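Local coordinates for germination protein YpeB (Bacillus megaterium QM B1551, PDB 5BOI) that takes part in the germination of Bacillus spores, probably in an inhibitory role through its C-terminal PepSY-containing part, which is the piece described here, at residues S109-N114 against M139-G144; Y202-T207 against I215-D220. One frame throughout, in Å; residues are numbered along the deposited sequence.

Interaction 1 (S109-N114 against M139-G144); sequences SAQYDN and MSLEDG
Leu141 lies against the turn that ends at Asn114 and is gripped there by both its backbone and its side chain. Its N-H donates to Asn114 O at 3.1 Å from Leu141 N, a fairly straight bond (158° at the hydrogen) that reaches the oxygen tilted 27° from the carbonyl plane. The same oxygen also rests on the root of the side chain, with Leu141 CB 3.3 Å from Asn114 O. One branch makes the side-chain contact: Leu141 CD1 lies 3.7 Å from Gln111 CD and equally close to Gln111 NE2, against the amide end of a side chain that crosses it obliquely. Gln111 CG is anti to the backbone N (chi1 168°), and the extended chain beyond CG carries the amide to Leu141 CD1; Gln81 OE1 accepts from Gln111 NE2. A second shell fixes the turns. Asn114 ND2 donates to Ile78 O, and Ser140 OG accepts from Glu142 N (3.0 Å between those atoms), an ST turn, while Gly144 N returns to Ser140 O. The contact thus joins the turn between antiparallel strands 104-112 and 115-123 to the loop leaving strand 134-140, which pairs with the far edge of 115-123. Helix 85-98 packs on this corner, with Ala88 against Leu141 and Ala92 against Met139.

Interaction 2 (Y202-T207 against I215-D220); sequences YEFLGT and IFINAD
Glu203 and Phe216 face each other as a non-hydrogen-bonded antiparallel pair, their side chains lying alongside one another and pointing the same way. Followed outward, Glu203 CB sits 3.8 Å from Phe216 CE2; CG, anti to the backbone N (chi1 172°), makes an off-centre CH-pi contact with the Phe216 ring, 4.2 Å from Glu203 CG to the ring centroid. The chain then bends at chi2, and its carboxylate plane stands 55° from the ring. At the tip, Glu203 OE1 is still 4.2 Å from Phe216 CE2 and has a weak hydrogen bond with Tyr131 OH, and OE2 makes long, weak ion pairs with Arg129 and Arg214. The flanking pairs, Tyr202 with Ile217 and Phe204 with Ile215, are each closed by two short backbone bonds; Ile217 N to Tyr202 O is almost straight at 177°. Their side chains share the other face of the hairpin, where Phe204 CE2 meets Ile217 CG1 at 4.0 Å and Tyr202 CE2 meets Ala219 CB at 3.9 Å. Beyond the strand, Asn218 OD1 accepts from Asp220 N, an Asx turn. This is the hairpin of strands 198-208 and 211-218, flanked by strand 182-192 beside the first and 224-230 beside the second. Helix 170-175 packs on the Tyr202 and Phe204 face, while Tyr131 meets the Phe216 ring edge-to-face on the other.

Overall arrangement
The two interactions belong to different parts of the PepSY-containing piece: interaction 1 to the region matching the YpeB PepSY1 and PepSY2 family, interaction 2 to the following PepSY region. Their centres lie about 29 Å apart and their nearest atoms about 10 Å apart, so they do not touch. Along the chain they follow in series. A strand route runs between them: 104-112 pairs with 115-123, which pairs with the short strand 129-130, and this runs parallel to 182-192, the neighbour of 198-208. Interaction 1 is a small turn-to-loop contact burying 158 Å², whereas interaction 2, within a regular hairpin, buries 382 Å².

Interaction 1 (S109-N114 against M139-G144)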
# COMPACT_ATOMS: atom_id res chain seq x y z
N SER A 109 1.46 8.30 -5.02
CA SER A 109 1.27 9.31 -3.98
C SER A 109 0.42 10.43 -4.52
O SER A 109 0.54 10.81 -5.69
CB SER A 109 2.62 9.84 -3.49
OG SER A 109 3.28 10.59 -4.49
N ALA A 110 -0.47 10.94 -3.69
CA ALA A 110 -1.34 12.02 -4.09
C ALA A 110 -1.76 12.78 -2.86
O ALA A 110 -1.72 12.25 -1.75
CB ALA A 110 -2.56 11.52 -4.83
N GLN A 111 -2.14 14.03 -3.07
CA GLN A 111 -2.68 14.85 -2.00
C GLN A 111 -4.16 15.11 -2.27
O GLN A 111 -4.53 15.55 -3.35
CB GLN A 111 -1.91 16.16 -1.89
CG GLN A 111 -2.60 17.16 -0.98
CD GLN A 111 -1.72 18.33 -0.63
OE1 GLN A 111 -0.53 18.35 -0.96
NE2 GLN A 111 -2.30 19.32 0.03
N TYR A 112 -4.99 14.84 -1.26
CA TYR A 112 -6.44 14.88 -1.36
C TYR A 112 -7.05 15.36 -0.04
O TYR A 112 -6.95 14.66 0.96
CB TYR A 112 -6.95 13.46 -1.70
CG TYR A 112 -8.36 13.32 -2.22
CD1 TYR A 112 -8.61 13.31 -3.59
CD2 TYR A 112 -9.43 13.10 -1.36
CE1 TYR A 112 -9.90 13.15 -4.10
CE2 TYR A 112 -10.74 12.94 -1.86
CZ TYR A 112 -10.96 12.95 -3.23
OH TYR A 112 -12.24 12.79 -3.74
N ASP A 113 -7.68 16.54 -0.03
CA ASP A 113 -8.42 16.99 1.15
C ASP A 113 -7.54 17.00 2.43
O ASP A 113 -7.89 16.41 3.46
CB ASP A 113 -9.66 16.11 1.35
CG ASP A 113 -10.69 16.73 2.30
OD1 ASP A 113 -10.54 17.92 2.64
OD2 ASP A 113 -11.66 16.03 2.67
N ASN A 114 -6.39 17.66 2.34
CA ASN A 114 -5.41 17.73 3.45
C ASN A 114 -4.90 16.37 3.95
O ASN A 114 -4.44 16.23 5.08
CB ASN A 114 -5.99 18.54 4.63
CG ASN A 114 -6.13 19.99 4.30
OD1 ASN A 114 -5.46 20.48 3.38
ND2 ASN A 114 -6.96 20.72 5.05
N MET A 139 -2.42 9.58 5.28
CA MET A 139 -1.76 10.32 6.36
C MET A 139 -2.41 11.68 6.54
O MET A 139 -2.79 12.32 5.57
CB MET A 139 -0.27 10.51 6.06
CG MET A 139 0.47 9.27 5.58
SD MET A 139 0.57 8.00 6.83
CE MET A 139 1.73 8.74 7.97
N SER A 140 -2.50 12.15 7.78
CA SER A 140 -2.93 13.52 8.04
C SER A 140 -1.80 14.47 7.67
O SER A 140 -0.69 14.31 8.15
CB SER A 140 -3.28 13.72 9.51
OG SER A 140 -3.36 15.12 9.78
N LEU A 141 -2.07 15.47 6.86
CA LEU A 141 -1.06 16.50 6.62
C LEU A 141 -1.01 17.57 7.72
O LEU A 141 -0.21 18.51 7.62
CB LEU A 141 -1.27 17.16 5.26
CG LEU A 141 -1.16 16.20 4.06
CD1 LEU A 141 -1.32 16.96 2.77
CD2 LEU A 141 0.16 15.42 4.07
N GLU A 142 -1.83 17.44 8.77
CA GLU A 142 -1.78 18.39 9.90
C GLU A 142 -0.68 18.00 10.86
O GLU A 142 0.01 18.88 11.43
CB GLU A 142 -3.13 18.44 10.65
CG GLU A 142 -3.25 19.52 11.71
CD GLU A 142 -4.71 19.78 12.13
OE1 GLU A 142 -5.00 19.76 13.34
OE2 GLU A 142 -5.56 19.99 11.23
N ASP A 143 -0.50 16.69 11.05
CA ASP A 143 0.46 16.20 12.05
C ASP A 143 1.25 14.97 11.62
O ASP A 143 2.08 14.48 12.39
CB ASP A 143 -0.24 15.90 13.38
CG ASP A 143 -1.42 14.93 13.23
OD1 ASP A 143 -1.53 14.22 12.20
OD2 ASP A 143 -2.25 14.89 14.16
N GLY A 144 1.00 14.46 10.42
CA GLY A 144 1.76 13.32 9.95
C GLY A 144 1.27 11.99 10.49
O GLY A 144 1.89 10.95 10.25

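Interaction 2 (Y202-T207 against I215-D220)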
# COMPACT_ATOMS: atom_id res chain seq x y z
N TYR A 202 9.06 -4.99 -17.93
CA TYR A 202 10.02 -3.95 -17.55
C TYR A 202 9.22 -2.70 -17.27
O TYR A 202 8.40 -2.30 -18.10
CB TYR A 202 11.01 -3.67 -18.68
CG TYR A 202 11.96 -4.82 -18.93
CD1 TYR A 202 13.08 -4.97 -18.14
CD2 TYR A 202 11.72 -5.74 -19.94
CE1 TYR A 202 13.96 -6.04 -18.34
CE2 TYR A 202 12.59 -6.81 -20.19
CZ TYR A 202 13.72 -6.95 -19.36
OH TYR A 202 14.61 -8.00 -19.56
N GLU A 203 9.44 -2.10 -16.10
CA GLU A 203 8.76 -0.88 -15.71
C GLU A 203 9.70 0.30 -15.93
O GLU A 203 10.84 0.27 -15.46
CB GLU A 203 8.32 -0.95 -14.25
CG GLU A 203 7.77 0.36 -13.71
CD GLU A 203 8.06 0.52 -12.23
OE1 GLU A 203 7.86 -0.46 -11.48
OE2 GLU A 203 8.48 1.62 -11.82
N PHE A 204 9.24 1.32 -16.63
CA PHE A 204 10.03 2.52 -16.86
C PHE A 204 9.36 3.72 -16.21
O PHE A 204 8.15 3.95 -16.40
CB PHE A 204 10.21 2.77 -18.37
CG PHE A 204 11.00 1.69 -19.09
CD1 PHE A 204 12.39 1.76 -19.14
CD2 PHE A 204 10.35 0.62 -19.70
CE1 PHE A 204 13.14 0.77 -19.79
CE2 PHE A 204 11.07 -0.36 -20.37
CZ PHE A 204 12.48 -0.29 -20.41
N LEU A 205 10.14 4.50 -15.48
CA LEU A 205 9.68 5.77 -14.93
C LEU A 205 10.37 6.87 -15.71
O LEU A 205 11.60 6.89 -15.81
CB LEU A 205 10.01 5.84 -13.44
CG LEU A 205 9.52 6.95 -12.51
CD1 LEU A 205 8.04 7.19 -12.68
CD2 LEU A 205 9.81 6.51 -11.08
N GLY A 206 9.59 7.79 -16.29
CA GLY A 206 10.18 8.82 -17.11
C GLY A 206 9.26 10.02 -17.28
O GLY A 206 8.18 10.08 -16.69
N THR A 207 9.69 10.98 -18.09
CA THR A 207 8.88 12.16 -18.33
C THR A 207 8.55 12.28 -19.80
O THR A 207 9.41 12.08 -20.66
CB THR A 207 9.57 13.44 -17.85
OG1 THR A 207 10.74 13.67 -18.64
CG2 THR A 207 9.97 13.31 -16.39
N ILE A 215 5.52 3.51 -17.36
CA ILE A 215 5.18 2.68 -18.52
C ILE A 215 5.65 1.25 -18.31
O ILE A 215 6.83 1.01 -17.99
CB ILE A 215 5.79 3.25 -19.80
CG1 ILE A 215 5.18 4.62 -20.11
CG2 ILE A 215 5.51 2.30 -21.02
CD1 ILE A 215 6.12 5.56 -20.85
N PHE A 216 4.74 0.30 -18.52
CA PHE A 216 5.09 -1.12 -18.40
C PHE A 216 5.19 -1.78 -19.77
O PHE A 216 4.22 -1.71 -20.56
CB PHE A 216 4.05 -1.86 -17.56
CG PHE A 216 3.98 -1.40 -16.12
CD1 PHE A 216 3.20 -0.31 -15.75
CD2 PHE A 216 4.69 -2.08 -15.13
CE1 PHE A 216 3.12 0.09 -14.41
CE2 PHE A 216 4.62 -1.68 -13.80
CZ PHE A 216 3.83 -0.60 -13.45
N ILE A 217 6.33 -2.41 -20.05
CA ILE A 217 6.56 -3.11 -21.32
C ILE A 217 6.67 -4.62 -21.05
O ILE A 217 7.48 -5.05 -20.23
CB ILE A 217 7.85 -2.62 -22.02
CG1 ILE A 217 7.77 -1.14 -22.40
CG2 ILE A 217 8.20 -3.47 -23.27
CD1 ILE A 217 6.60 -0.78 -23.28
N ASN A 218 5.82 -5.41 -21.71
CA ASN A 218 5.81 -6.86 -21.52
C ASN A 218 7.22 -7.46 -21.75
O ASN A 218 7.85 -7.18 -22.76
CB ASN A 218 4.79 -7.52 -22.47
CG ASN A 218 4.60 -9.01 -22.18
OD1 ASN A 218 5.51 -9.82 -22.37
ND2 ASN A 218 3.40 -9.37 -21.72
N ALA A 219 7.72 -8.25 -20.79
CA ALA A 219 9.12 -8.74 -20.85
C ALA A 219 9.30 -9.92 -21.80
O ALA A 219 10.43 -10.39 -21.98
CB ALA A 219 9.60 -9.14 -19.46
N ASP A 220 8.20 -10.40 -22.39
CA ASP A 220 8.27 -11.48 -23.40
C ASP A 220 8.04 -10.96 -24.81
O ASP A 220 8.70 -11.38 -25.74
CB ASP A 220 7.26 -12.59 -23.08
CG ASP A 220 7.64 -13.40 -21.83
OD1 ASP A 220 8.78 -13.23 -21.33
OD2 ASP A 220 6.80 -14.19 -21.35